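Local coordinates for single-stranded DNA-binding protein (Enterobacter phage Enc34, PDB 5ODK), which binds single-stranded DNA through an OB fold and probably serves in phage DNA replication, at residues S112-R126 with N163-D175. Residues are numbered along the deposited sequence; the frame is centred on the assembly and turned at random.
Sequences SARESTRPDVLNMER and NANLLSVLKRKDD
In this OB fold the long strand 159-173 is met twice by one run of chain: at R114 and N165, where strand 112-115 crosses it at 66°, and again along strand 120-122, its parallel neighbour. At the crossing, R114 N gives a hydrogen bond to A164 O and R114 O takes L166 N at 2.9 Å, the donor standing well above the carbonyl plane. A water joins S112 O to A164 N beside this bridge; a second donates to both T117 O and L166 O where the chain turns away. L166 occupies the fork between the two strands: its CG lies opposite the backbone N, which sets CD2 4.0 Å from P119 CG, while CB packs on A113 CB. I51 of strand 49-56 also touches this buried leucine. Further on, the parallel ladder runs from D120 N on L167 O to K171 N on L122 O (2.9 Å, nearly straight at 173°). On the face that carries D120 and S168, L170 CD1 lies 3.7 Å from L122 CB and 4.0 Å from R126 CG. Past the strand, in the N123-R126 type I turn, the M124 chain bends at chi3 (-76°), which brings CE to 3.5 Å from R172 O and 4.0 Å from K171 CG.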
loop_
_atom_site.group_PDB
_atom_site.type_symbol
_atom_site.label_atom_id
_atom_site.label_comp_id
_atom_site.label_asym_id
_atom_site.label_seq_id
_atom_site.Cartn_x
_atom_site.Cartn_y
_atom_site.Cartn_z
ATOM N N SER A 112 2.382 2.320 4.244
ATOM C CA SER A 112 2.801 3.452 3.436
ATOM C C SER A 112 3.439 2.945 2.175
ATOM O O SER A 112 4.323 2.095 2.211
ATOM C CB SER A 112 3.832 4.242 4.223
ATOM O OG SER A 112 3.289 4.599 5.468
ATOM N N ALA A 113 2.976 3.445 1.030
ATOM C CA ALA A 113 3.508 3.012 -0.267
ATOM C C ALA A 113 3.752 4.250 -1.106
ATOM O O ALA A 113 2.977 5.219 -1.055
ATOM C CB ALA A 113 2.558 2.034 -0.936
ATOM N N ARG A 114 4.800 4.216 -1.915
ATOM C CA ARG A 114 5.204 5.363 -2.738
ATOM C C ARG A 114 5.733 4.879 -4.068
ATOM O O ARG A 114 6.085 3.702 -4.249
ATOM C CB ARG A 114 6.276 6.197 -2.032
ATOM C CG ARG A 114 5.983 6.691 -0.625
ATOM C CD ARG A 114 7.257 7.140 0.086
ATOM N NE ARG A 114 7.781 8.392 -0.415
ATOM C CZ ARG A 114 8.998 8.883 -0.140
ATOM N NH1 ARG A 114 9.871 8.209 0.610
ATOM N NH2 ARG A 114 9.358 10.056 -0.644
ATOM N N GLU A 115 5.818 5.777 -5.044
ATOM C CA GLU A 115 6.473 5.464 -6.300
ATOM C C GLU A 115 6.858 6.763 -7.007
ATOM O O GLU A 115 6.248 7.791 -6.780
ATOM C CB GLU A 115 5.595 4.558 -7.197
ATOM C CG GLU A 115 6.191 3.184 -7.499
ATOM C CD GLU A 115 7.249 3.121 -8.562
ATOM O OE1 GLU A 115 7.672 4.182 -9.061
ATOM O OE2 GLU A 115 7.649 2.008 -8.966
ATOM N N SER A 116 7.874 6.689 -7.859
ATOM C CA SER A 116 8.245 7.865 -8.647
ATOM C C SER A 116 7.461 7.997 -9.929
ATOM O O SER A 116 7.467 9.047 -10.511
ATOM C CB SER A 116 9.733 7.876 -8.945
ATOM O OG SER A 116 10.104 6.712 -9.645
ATOM N N THR A 117 6.782 6.954 -10.347
ATOM C CA THR A 117 5.894 7.045 -11.487
ATOM C C THR A 117 4.456 6.801 -11.086
ATOM O O THR A 117 4.197 6.109 -10.106
ATOM C CB THR A 117 6.377 6.134 -12.587
ATOM O OG1 THR A 117 5.794 6.556 -13.817
ATOM C CG2 THR A 117 6.076 4.698 -12.320
ATOM N N ARG A 118 3.483 7.379 -11.809
ATOM C CA ARG A 118 2.112 7.313 -11.365
ATOM C C ARG A 118 1.605 5.863 -11.390
ATOM O O ARG A 118 1.712 5.184 -12.407
ATOM C CB ARG A 118 1.211 8.184 -12.265
ATOM C CG ARG A 118 -0.225 8.301 -11.737
ATOM C CD ARG A 118 -1.314 8.391 -12.853
ATOM N NE ARG A 118 -1.456 7.160 -13.669
ATOM C CZ ARG A 118 -1.841 7.116 -14.937
ATOM N NH1 ARG A 118 -2.370 8.191 -15.535
ATOM N NH2 ARG A 118 -1.823 5.953 -15.593
ATOM N N PRO A 119 1.025 5.421 -10.274
ATOM C CA PRO A 119 0.364 4.095 -10.316
ATOM C C PRO A 119 -0.855 4.105 -11.216
ATOM O O PRO A 119 -1.357 5.196 -11.571
ATOM C CB PRO A 119 -0.076 3.860 -8.886
ATOM C CG PRO A 119 -0.172 5.227 -8.307
ATOM C CD PRO A 119 0.874 6.089 -8.980
ATOM N N ASP A 120 -1.316 2.937 -11.616
ATOM C CA ASP A 120 -2.619 2.875 -12.238
ATOM C C ASP A 120 -3.607 3.392 -11.210
ATOM O O ASP A 120 -3.547 3.008 -10.034
ATOM C CB ASP A 120 -3.017 1.444 -12.617
ATOM C CG ASP A 120 -2.173 0.820 -13.685
ATOM O OD1 ASP A 120 -1.286 1.434 -14.262
ATOM O OD2 ASP A 120 -2.408 -0.374 -13.961
ATOM N N VAL A 121 -4.540 4.246 -11.637
ATOM C CA VAL A 121 -5.577 4.782 -10.763
ATOM C C VAL A 121 -6.912 4.493 -11.416
ATOM O O VAL A 121 -7.201 5.052 -12.489
ATOM C CB VAL A 121 -5.415 6.291 -10.530
ATOM C CG1 VAL A 121 -6.507 6.802 -9.616
ATOM C CG2 VAL A 121 -4.046 6.610 -9.958
ATOM N N LEU A 122 -7.697 3.615 -10.798
ATOM C CA LEU A 122 -8.939 3.166 -11.373
ATOM C C LEU A 122 -10.107 3.670 -10.543
ATOM O O LEU A 122 -10.092 3.636 -9.314
ATOM C CB LEU A 122 -8.979 1.635 -11.454
ATOM C CG LEU A 122 -7.767 0.919 -12.084
ATOM C CD1 LEU A 122 -8.059 -0.585 -12.104
ATOM C CD2 LEU A 122 -7.333 1.378 -13.444
ATOM N N ASN A 123 -11.133 4.135 -11.260
ATOM C CA ASN A 123 -12.371 4.537 -10.638
ATOM C C ASN A 123 -13.186 3.312 -10.221
ATOM O O ASN A 123 -12.774 2.166 -10.422
ATOM C CB ASN A 123 -13.117 5.531 -11.557
ATOM C CG ASN A 123 -13.708 4.890 -12.800
ATOM O OD1 ASN A 123 -13.775 3.676 -12.935
ATOM N ND2 ASN A 123 -14.156 5.747 -13.733
ATOM N N MET A 124 -14.361 3.560 -9.659
ATOM C CA MET A 124 -15.181 2.483 -9.166
ATOM C C MET A 124 -15.619 1.477 -10.238
ATOM O O MET A 124 -15.938 0.322 -9.930
ATOM C CB MET A 124 -16.384 3.076 -8.473
ATOM C CG MET A 124 -17.128 2.097 -7.612
ATOM S SD MET A 124 -18.321 2.985 -6.605
ATOM C CE MET A 124 -17.151 3.612 -5.469
ATOM N N GLU A 125 -15.721 1.972 -11.472
ATOM C CA GLU A 125 -16.019 1.151 -12.639
ATOM C C GLU A 125 -14.792 0.492 -13.273
ATOM O O GLU A 125 -14.884 -0.053 -14.373
ATOM C CB GLU A 125 -16.792 1.983 -13.675
ATOM C CG GLU A 125 -18.066 2.651 -13.142
ATOM C CD GLU A 125 -19.301 1.813 -13.303
ATOM O OE1 GLU A 125 -19.880 1.835 -14.408
ATOM O OE2 GLU A 125 -19.711 1.168 -12.317
ATOM N N ARG A 126 -13.643 0.517 -12.562
ATOM C CA ARG A 126 -12.422 -0.128 -13.022
ATOM C C ARG A 126 -11.860 0.490 -14.308
ATOM O O ARG A 126 -11.182 -0.153 -15.095
ATOM C CB ARG A 126 -12.569 -1.632 -13.198
ATOM C CG ARG A 126 -12.986 -2.360 -11.930
ATOM C CD ARG A 126 -13.384 -3.835 -12.154
ATOM N NE ARG A 126 -14.455 -3.927 -13.171
ATOM C CZ ARG A 126 -15.744 -3.606 -12.981
ATOM N NH1 ARG A 126 -16.202 -3.170 -11.799
ATOM N NH2 ARG A 126 -16.598 -3.723 -13.989
ATOM N N ASN A 163 10.612 -0.857 2.081
ATOM C CA ASN A 163 9.624 0.071 1.561
ATOM C C ASN A 163 8.642 -0.690 0.697
ATOM O O ASN A 163 8.848 -1.864 0.363
ATOM C CB ASN A 163 10.342 1.129 0.719
ATOM C CG ASN A 163 11.285 1.970 1.498
ATOM O OD1 ASN A 163 11.012 2.318 2.638
ATOM N ND2 ASN A 163 12.456 2.225 0.907
ATOM N N ALA A 164 7.571 -0.007 0.270
ATOM C CA ALA A 164 6.586 -0.591 -0.638
ATOM C C ALA A 164 6.391 0.329 -1.861
ATOM O O ALA A 164 6.081 1.521 -1.701
ATOM C CB ALA A 164 5.259 -0.802 0.050
ATOM N N ASN A 165 6.586 -0.231 -3.034
ATOM C CA ASN A 165 6.198 0.434 -4.277
ATOM C C ASN A 165 4.685 0.420 -4.383
ATOM O O ASN A 165 4.037 -0.583 -4.138
ATOM C CB ASN A 165 6.777 -0.280 -5.498
ATOM C CG ASN A 165 8.218 0.061 -5.760
ATOM O OD1 ASN A 165 8.575 1.231 -5.677
ATOM N ND2 ASN A 165 9.037 -0.955 -6.058
ATOM N N LEU A 166 4.148 1.561 -4.810
ATOM C CA LEU A 166 2.724 1.746 -5.074
ATOM C C LEU A 166 2.481 1.577 -6.548
ATOM O O LEU A 166 2.931 2.409 -7.334
ATOM C CB LEU A 166 2.291 3.127 -4.620
ATOM C CG LEU A 166 0.824 3.468 -4.826
ATOM C CD1 LEU A 166 -0.070 2.511 -4.089
ATOM C CD2 LEU A 166 0.555 4.897 -4.401
ATOM N N LEU A 167 1.758 0.523 -6.946
ATOM C CA LEU A 167 1.635 0.174 -8.369
ATOM C C LEU A 167 0.235 0.359 -8.927
ATOM O O LEU A 167 0.105 0.688 -10.121
ATOM C CB LEU A 167 2.164 -1.226 -8.614
ATOM C CG LEU A 167 3.639 -1.249 -8.223
ATOM C CD1 LEU A 167 4.123 -2.560 -7.732
ATOM C CD2 LEU A 167 4.548 -0.607 -9.192
ATOM N N SER A 168 -0.796 0.231 -8.111
ATOM C CA SER A 168 -2.161 0.515 -8.552
ATOM C C SER A 168 -3.026 0.862 -7.374
ATOM O O SER A 168 -2.796 0.367 -6.256
ATOM C CB SER A 168 -2.703 -0.649 -9.325
ATOM O OG SER A 168 -3.003 -1.741 -8.537
ATOM N N VAL A 169 -4.055 1.681 -7.601
ATOM C CA VAL A 169 -5.089 1.984 -6.632
ATOM C C VAL A 169 -6.421 1.932 -7.357
ATOM O O VAL A 169 -6.567 2.592 -8.389
ATOM C CB VAL A 169 -4.910 3.345 -5.983
ATOM C CG1 VAL A 169 -5.989 3.604 -4.948
ATOM C CG2 VAL A 169 -3.529 3.448 -5.342
ATOM N N LEU A 170 -7.373 1.194 -6.823
ATOM C CA LEU A 170 -8.732 1.007 -7.344
ATOM C C LEU A 170 -9.716 1.525 -6.313
ATOM O O LEU A 170 -9.726 1.056 -5.183
ATOM C CB LEU A 170 -9.012 -0.477 -7.593
ATOM C CG LEU A 170 -10.459 -0.921 -7.820
ATOM C CD1 LEU A 170 -11.056 -0.313 -9.075
ATOM C CD2 LEU A 170 -10.604 -2.434 -7.826
ATOM N N LYS A 171 -10.572 2.476 -6.705
ATOM C CA LYS A 171 -11.613 2.935 -5.822
ATOM C C LYS A 171 -12.648 1.829 -5.605
ATOM O O LYS A 171 -13.089 1.205 -6.559
ATOM C CB LYS A 171 -12.295 4.173 -6.366
ATOM C CG LYS A 171 -13.324 4.689 -5.388
ATOM C CD LYS A 171 -13.546 6.096 -5.399
ATOM C CE LYS A 171 -14.506 6.520 -4.304
ATOM N NZ LYS A 171 -15.050 7.768 -4.834
ATOM N N ARG A 172 -13.005 1.598 -4.341
ATOM C CA ARG A 172 -13.981 0.598 -3.960
ATOM C C ARG A 172 -15.266 1.147 -3.373
ATOM O O ARG A 172 -16.336 0.640 -3.710
ATOM C CB ARG A 172 -13.358 -0.376 -2.961
ATOM C CG ARG A 172 -12.281 -1.269 -3.532
ATOM C CD ARG A 172 -12.805 -2.343 -4.444
ATOM N NE ARG A 172 -13.510 -3.342 -3.651
ATOM C CZ ARG A 172 -14.350 -4.241 -4.122
ATOM N NH1 ARG A 172 -14.641 -4.298 -5.424
ATOM N NH2 ARG A 172 -14.899 -5.079 -3.262
ATOM N N LYS A 173 -15.187 2.099 -2.453
ATOM C CA LYS A 173 -16.383 2.609 -1.776
ATOM C C LYS A 173 -16.152 4.009 -1.266
ATOM O O LYS A 173 -15.047 4.338 -0.864
ATOM C CB LYS A 173 -16.711 1.720 -0.571
ATOM C CG LYS A 173 -18.131 1.800 -0.044
ATOM C CD LYS A 173 -18.376 0.788 1.077
ATOM C CE LYS A 173 -17.312 0.869 2.169
ATOM N NZ LYS A 173 -17.756 0.425 3.514
ATOM N N ASP A 174 -17.198 4.837 -1.299
ATOM C CA ASP A 174 -17.150 6.125 -0.649
ATOM C C ASP A 174 -17.361 5.973 0.857
ATOM O O ASP A 174 -18.022 5.039 1.320
ATOM C CB ASP A 174 -18.207 7.049 -1.246
ATOM C CG ASP A 174 -17.823 7.519 -2.649
ATOM O OD1 ASP A 174 -16.757 8.174 -2.765
ATOM O OD2 ASP A 174 -18.566 7.192 -3.603
ATOM N N ASP A 175 -16.793 6.909 1.606
ATOM C CA ASP A 175 -17.006 6.990 3.061
ATOM C C ASP A 175 -16.679 8.419 3.496
ATOM O O ASP A 175 -16.345 9.268 2.667
ATOM C CB ASP A 175 -16.144 5.915 3.773
ATOM C CG ASP A 175 -16.587 5.575 5.191
ATOM O OD1 ASP A 175 -17.476 6.241 5.749
ATOM O OD2 ASP A 175 -15.956 4.621 5.723
HETATM O O HOH W 1 7.004 2.470 1.637
HETATM O O HOH W 2 3.565 3.361 -9.911
HETATM O O HOH W 3 -14.640 -0.767 -7.534
#